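Local coordinates for dihydropteroate synthase (Xanthomonas albilineans GPE PC73, PDB 6DAY), which catalyses the condensation of 4-aminobenzoate with (7,8-dihydropterin-6-yl)methyl diphosphate, giving 7,8-dihydropteroate and diphosphate in folate biosynthesis, at the interface of chains A and B. Sequence-based numbering; all coordinates share one arbitrary frame. Chains: chain A/B, Dihydropteroate synthase.

Contact 1 and contact 2 belong to one interface between two copies of the enzyme, and the centres of their C-alpha atoms lie about 16 Å apart. They share no residue, but both use the loop after strand 21-27. Its A:Asp31 to A:Phe33 stretch meets helix 76-93 of chain B in contact 1, while its later part and the start of helix 41-54 in chain B receive the 3-10 helix 238-241 of chain A in contact 2. The same loop thus plays different parts in the two chains, which do not meet through equivalent surfaces here. The structure alone does not show whether this pairing persists in solution.

Contact 1: the interface of chains A and B. Residues chain A 31, 33; chain B 77, 80-81, 84-85.
A:Asp31 and A:Phe33 lean on helix 76-93 of chain B, chiefly on B:Arg81, in a loop-on-helix patch between two copies of the enzyme that may be a contact of the crystal assembly. Both belong to the conserved Asn-Val-Thr-Pro-Asp-Ser-Phe sequence of dihydropteroate synthases, which begins at the end of strand 21-27 and runs into the loop. The three side chains are poorly ordered, so the fine geometry here is approximate.

The ionic part is a salt bridge in which B:Arg81 NH1 of the guanidinium donates to A:Asp31 OD2 at 2.6 Å. The hydrogen bond is clearly bent, 125° at the hydrogen, and the carboxylate and guanidinium planes stand 62° apart. OD2 is met on its syn side, yet out of the carboxylate plane. This is a one-pronged meeting rather than a flat, two-pronged pairing. The arginine chain bends at chi3 (-73°), which turns the head group back over its own helix, with the carbonyl oxygen of B:Glu77 above the centre of one guanidinium face. Within chain A, the backbone N of A:Phe33 donates to A:Asp31 OD1 at 3.0 Å from above the carboxylate plane. This bond ties the two chain A residues together and may help to keep OD2 turned toward B:Arg81.

The apolar part is built on the phenyl ring of A:Phe33, which lies along the helix surface. One face receives the carbonyl oxygen of B:Leu80 and B:Arg81 CA, both displaced toward the rim. A:Phe33 CD2 comes to 3.2 Å from the aliphatic B:Arg81 CG, a tight approach that the weak order of both residues makes doubtful. On the other side of the ring perimeter, A:Phe33 CD1 packs on B:Leu80 CB at 3.9 Å, as the two side chains run past each other in opposite directions. B:Ile84 CB touches A:Phe33 CE1, also at 3.9 Å. Farthest along the ring, A:Phe33 CZ meets B:Pro85 CG tip to tip at 4.1 Å.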
ATOM      1  N   ASP A  31      10.158 -17.400 -26.243  1.00 83.27           N
ATOM      2  CA  ASP A  31       8.727 -17.572 -26.011  1.00 51.74           C
ATOM      3  C   ASP A  31       7.950 -16.689 -26.986  1.00 91.18           C
ATOM      4  O   ASP A  31       8.480 -16.216 -27.999  1.00 58.27           O
ATOM      5  CB  ASP A  31       8.363 -17.289 -24.545  1.00 51.03           C
ATOM      6  CG  ASP A  31       8.605 -15.831 -24.126  1.00 97.04           C
ATOM      7  OD1 ASP A  31       9.023 -15.002 -24.967  1.00 79.84           O
ATOM      8  OD2 ASP A  31       8.372 -15.518 -22.931  1.00 59.95           O
ATOM      9  N   PHE A  33       7.221 -13.774 -27.011  1.00 92.33           N
ATOM     10  CA  PHE A  33       7.662 -12.393 -27.122  1.00 79.98           C
ATOM     11  C   PHE A  33       9.088 -12.300 -27.648  1.00 73.01           C
ATOM     12  O   PHE A  33       9.468 -11.297 -28.250  1.00 93.37           O
ATOM     13  CB  PHE A  33       7.550 -11.705 -25.761  1.00 77.07           C
ATOM     14  CG  PHE A  33       6.176 -11.790 -25.156  1.00 49.76           C
ATOM     15  CD1 PHE A  33       5.142 -11.005 -25.640  1.00 56.29           C
ATOM     16  CD2 PHE A  33       5.915 -12.663 -24.114  1.00 67.67           C
ATOM     17  CE1 PHE A  33       3.883 -11.092 -25.098  1.00 48.28           C
ATOM     18  CE2 PHE A  33       4.647 -12.739 -23.554  1.00 66.50           C
ATOM     19  CZ  PHE A  33       3.634 -11.945 -24.051  1.00 48.65           C
TER
ATOM     20  N   GLU B  77      12.317  -7.910 -24.088  1.00 26.40           N
ATOM     21  CA  GLU B  77      11.525  -9.135 -23.965  1.00 29.33           C
ATOM     22  C   GLU B  77      10.710  -9.130 -22.679  1.00 43.08           C
ATOM     23  O   GLU B  77       9.544  -9.518 -22.681  1.00 25.82           O
ATOM     24  CB  GLU B  77      12.437 -10.385 -24.031  1.00 32.39           C
ATOM     25  N   LEU B  80       7.783  -6.510 -22.868  1.00 22.06           N
ATOM     26  CA  LEU B  80       6.655  -7.083 -23.600  1.00 22.40           C
ATOM     27  C   LEU B  80       5.896  -8.095 -22.748  1.00 35.98           C
ATOM     28  O   LEU B  80       4.659  -8.116 -22.761  1.00 23.26           O
ATOM     29  CB  LEU B  80       7.150  -7.779 -24.890  1.00 21.39           C
ATOM     30  CG  LEU B  80       7.740  -6.843 -25.946  1.00 22.90           C
ATOM     31  CD1 LEU B  80       8.484  -7.645 -27.029  1.00 28.91           C
ATOM     32  CD2 LEU B  80       6.603  -6.037 -26.554  1.00 26.31           C
ATOM     33  N   ARG B  81       6.612  -8.942 -21.988  1.00 25.51           N
ATOM     34  CA  ARG B  81       5.935  -9.932 -21.154  1.00 26.42           C
ATOM     35  C   ARG B  81       5.071  -9.260 -20.101  1.00 29.92           C
ATOM     36  O   ARG B  81       4.082  -9.834 -19.645  1.00 26.96           O
ATOM     37  CB  ARG B  81       6.954 -10.858 -20.462  1.00 29.24           C
ATOM     38  CG  ARG B  81       7.185 -12.150 -21.173  1.00 50.20           C
ATOM     39  CD  ARG B  81       7.922 -13.126 -20.279  1.00 64.73           C
ATOM     40  NE  ARG B  81       9.321 -12.756 -20.127  1.00 56.73           N
ATOM     41  CZ  ARG B  81      10.247 -12.984 -21.049  1.00 91.99           C
ATOM     42  NH1 ARG B  81       9.903 -13.563 -22.188  1.00 45.41           N
ATOM     43  NH2 ARG B  81      11.507 -12.628 -20.840  1.00 87.42           N
ATOM     44  N   ILE B  84       2.042  -6.459 -22.672  1.00 19.09           N
ATOM     45  CA  ILE B  84       1.121  -6.964 -23.690  1.00 22.97           C
ATOM     46  C   ILE B  84      -0.053  -7.718 -23.072  1.00 26.08           C
ATOM     47  O   ILE B  84      -1.198  -7.478 -23.483  1.00 23.50           O
ATOM     48  CB  ILE B  84       1.875  -7.807 -24.732  1.00 22.54           C
ATOM     49  CG1 ILE B  84       2.941  -6.947 -25.427  1.00 26.30           C
ATOM     50  CG2 ILE B  84       0.880  -8.415 -25.695  1.00 26.06           C
ATOM     51  CD1 ILE B  84       2.405  -5.630 -26.119  1.00 26.85           C
ATOM     52  N   PRO B  85       0.150  -8.665 -22.152  1.00 26.02           N
ATOM     53  CA  PRO B  85      -1.003  -9.364 -21.581  1.00 25.04           C
ATOM     54  C   PRO B  85      -1.926  -8.416 -20.824  1.00 23.07           C
ATOM     55  O   PRO B  85      -3.136  -8.656 -20.793  1.00 25.09           O
ATOM     56  CB  PRO B  85      -0.367 -10.399 -20.644  1.00 25.15           C
ATOM     57  CG  PRO B  85       1.036 -10.541 -21.140  1.00 29.24           C
ATOM     58  CD  PRO B  85       1.422  -9.181 -21.606  1.00 28.29           C
TER

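Contact 2: the interface of chains A and B. Residues chain A 237, 239-240; chain B 36-41, 43.
A:Glu239 and A:Gln240 of the 3-10 helix 238-241 straddle B:Thr40, the N-cap of helix 41-54, three residues on from the B:Gly36-B:Gly37 pair of the dihydropteroate synthase loop that follows strand 21-27. B:Thr40 and B:Glu43 form a capping box: B:Glu43 N donates to the B:Thr40 hydroxyl OG1, and B:Thr40 N returns a bond to the carboxylate oxygen B:Glu43 OE2 at 2.8 Å.

The side chain of A:Gln240 crosses that of B:Glu43 at about a right angle, with amide and carboxylate planes 34° apart. A:Gln240 NE2 gives a nearly straight bond to B:Glu43 OE2 at 3.0 Å (173° at the hydrogen). The acceptor lies in the amide plane, whereas the N-H reaches the syn side of OE2 somewhat out of the carboxylate plane. B:Thr40 N takes the anti lone pair, so two donors grip OE2. At the opposite branch of the amide, A:Gln240 OE1 accepts from A:Leu237 N at 2.9 Å, which fixes the rotation of the amide.

A:Glu239, extended beyond CG, runs to the start of the helix, where B:Thr41 N meets A:Glu239 OE1 at 2.9 Å, nearly in line with the C-O bond. A negative charge on this carboxylate would probably be favoured by the N-terminus of helix 41-54. The other carboxylate oxygen, A:Glu239 OE2, reaches the B:Thr41 hydroxyl through a water.

Between the two polar arms, the B:Thr40 methyl CG2 is directed at chain A, while OG1 sits between the backbone N and the carbonyl carbon (chi1 75°), turned to its own helix. CG2 touches A:Gln240 CG and A:Glu239 CB, and lies 3.8 Å from A:Leu237 CD1.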
ATOM      1  N   LEU A 237      -1.896 -20.563 -12.221  1.00 27.71           N
ATOM      2  CA  LEU A 237      -0.817 -19.963 -12.989  1.00 26.50           C
ATOM      3  C   LEU A 237       0.489 -20.012 -12.210  1.00 28.74           C
ATOM      4  O   LEU A 237       0.474 -19.944 -10.976  1.00 27.96           O
ATOM      5  CB  LEU A 237      -1.159 -18.510 -13.344  1.00 22.81           C
ATOM      6  CG  LEU A 237      -2.441 -18.383 -14.168  1.00 26.78           C
ATOM      7  CD1 LEU A 237      -2.861 -16.913 -14.280  1.00 37.38           C
ATOM      8  CD2 LEU A 237      -2.284 -19.007 -15.548  1.00 42.06           C
ATOM      9  N   GLU A 239       2.879 -17.853 -11.442  1.00 23.47           N
ATOM     10  CA  GLU A 239       3.173 -16.841 -10.438  1.00 22.61           C
ATOM     11  C   GLU A 239       2.178 -16.866  -9.295  1.00 22.78           C
ATOM     12  O   GLU A 239       2.424 -16.187  -8.293  1.00 24.35           O
ATOM     13  CB  GLU A 239       3.202 -15.427 -11.030  1.00 25.37           C
ATOM     14  CG  GLU A 239       4.563 -15.085 -11.621  1.00 31.11           C
ATOM     15  CD  GLU A 239       4.584 -13.723 -12.356  1.00 52.21           C
ATOM     16  OE1 GLU A 239       3.551 -13.011 -12.401  1.00 28.12           O
ATOM     17  OE2 GLU A 239       5.649 -13.364 -12.897  1.00 61.60           O
ATOM     18  N   GLN A 240       1.071 -17.600  -9.424  1.00 19.48           N
ATOM     19  CA  GLN A 240       0.151 -17.722  -8.284  1.00 20.21           C
ATOM     20  C   GLN A 240       0.648 -18.779  -7.312  1.00 21.85           C
ATOM     21  O   GLN A 240       0.119 -18.890  -6.213  1.00 22.83           O
ATOM     22  CB  GLN A 240      -1.249 -18.123  -8.778  1.00 23.02           C
ATOM     23  CG  GLN A 240      -1.893 -17.048  -9.676  1.00 23.00           C
ATOM     24  CD  GLN A 240      -3.175 -17.519 -10.336  1.00 29.12           C
ATOM     25  OE1 GLN A 240      -3.363 -18.698 -10.548  1.00 28.20           O
ATOM     26  NE2 GLN A 240      -4.069 -16.577 -10.674  1.00 29.00           N
TER
ATOM     27  N   GLY B  36       1.992 -10.833  -4.546  1.00 32.01           N
ATOM     28  CA  GLY B  36       2.459 -11.807  -5.514  1.00 27.82           C
ATOM     29  C   GLY B  36       2.562 -13.235  -5.003  1.00 71.62           C
ATOM     30  O   GLY B  36       2.770 -14.152  -5.811  1.00 30.33           O
ATOM     31  N   GLY B  37       2.434 -13.445  -3.692  1.00 34.35           N
ATOM     32  CA  GLY B  37       2.445 -14.800  -3.171  1.00 30.97           C
ATOM     33  C   GLY B  37       1.392 -15.661  -3.827  1.00 26.49           C
ATOM     34  O   GLY B  37       1.598 -16.838  -4.035  1.00 26.87           O
ATOM     35  N   THR B  38       0.242 -15.075  -4.176  1.00 25.60           N
ATOM     36  CA  THR B  38      -0.802 -15.884  -4.791  1.00 24.36           C
ATOM     37  C   THR B  38      -1.351 -15.219  -6.039  1.00 25.94           C
ATOM     38  O   THR B  38      -2.312 -15.732  -6.617  1.00 26.47           O
ATOM     39  CB  THR B  38      -1.937 -16.214  -3.793  1.00 25.25           C
ATOM     40  OG1 THR B  38      -2.627 -15.009  -3.444  1.00 29.09           O
ATOM     41  CG2 THR B  38      -1.399 -16.921  -2.564  1.00 27.10           C
ATOM     42  N   HIS B  39      -0.754 -14.116  -6.497  1.00 25.81           N
ATOM     43  CA  HIS B  39      -1.257 -13.415  -7.675  1.00 28.52           C
ATOM     44  C   HIS B  39      -0.141 -13.258  -8.693  1.00 29.17           C
ATOM     45  O   HIS B  39       1.019 -13.120  -8.319  1.00 30.80           O
ATOM     46  CB  HIS B  39      -1.803 -12.024  -7.334  1.00 24.08           C
ATOM     47  CG  HIS B  39      -3.019 -12.080  -6.450  1.00 31.60           C
ATOM     48  ND1 HIS B  39      -2.939 -12.124  -5.075  1.00 54.05           N
ATOM     49  CD2 HIS B  39      -4.329 -12.221  -6.755  1.00 38.07           C
ATOM     50  CE1 HIS B  39      -4.156 -12.219  -4.568  1.00 57.70           C
ATOM     51  NE2 HIS B  39      -5.019 -12.277  -5.566  1.00 52.60           N
ATOM     52  N   THR B  40      -0.512 -13.219  -9.980  1.00 23.21           N
ATOM     53  CA  THR B  40       0.465 -12.832 -10.987  1.00 23.03           C
ATOM     54  C   THR B  40       0.559 -11.311 -11.091  1.00 23.30           C
ATOM     55  O   THR B  40      -0.359 -10.566 -10.713  1.00 23.51           O
ATOM     56  CB  THR B  40       0.123 -13.384 -12.380  1.00 27.79           C
ATOM     57  OG1 THR B  40      -0.965 -12.628 -12.938  1.00 26.32           O
ATOM     58  CG2 THR B  40      -0.296 -14.829 -12.311  1.00 25.58           C
ATOM     59  N   THR B  41       1.692 -10.863 -11.625  1.00 22.32           N
ATOM     60  CA  THR B  41       1.893  -9.435 -11.855  1.00 21.57           C
ATOM     61  C   THR B  41       0.861  -8.884 -12.830  1.00 25.04           C
ATOM     62  O   THR B  41       0.281  -7.806 -12.587  1.00 21.85           O
ATOM     63  CB  THR B  41       3.319  -9.175 -12.368  1.00 26.91           C
ATOM     64  OG1 THR B  41       4.262  -9.589 -11.372  1.00 30.49           O
ATOM     65  CG2 THR B  41       3.547  -7.667 -12.628  1.00 37.23           C
ATOM     66  N   GLU B  43      -2.172 -10.072 -13.504  1.00 22.11           N
ATOM     67  CA  GLU B  43      -3.534 -10.026 -12.978  1.00 40.81           C
ATOM     68  C   GLU B  43      -3.701  -8.897 -11.973  1.00 24.81           C
ATOM     69  O   GLU B  43      -4.780  -8.289 -11.916  1.00 23.59           O
ATOM     70  CB  GLU B  43      -3.954 -11.378 -12.395  1.00 30.71           C
ATOM     71  CG  GLU B  43      -3.859 -11.527 -10.890  1.00 40.80           C
ATOM     72  CD  GLU B  43      -4.193 -12.935 -10.426  1.00 44.46           C
ATOM     73  OE1 GLU B  43      -5.388 -13.276 -10.320  1.00 41.09           O
ATOM     74  OE2 GLU B  43      -3.247 -13.704 -10.163  1.00 28.46           O
TER
HETATM   75  O   HOH W   1       6.198 -10.934 -13.095  1.00 40.64           O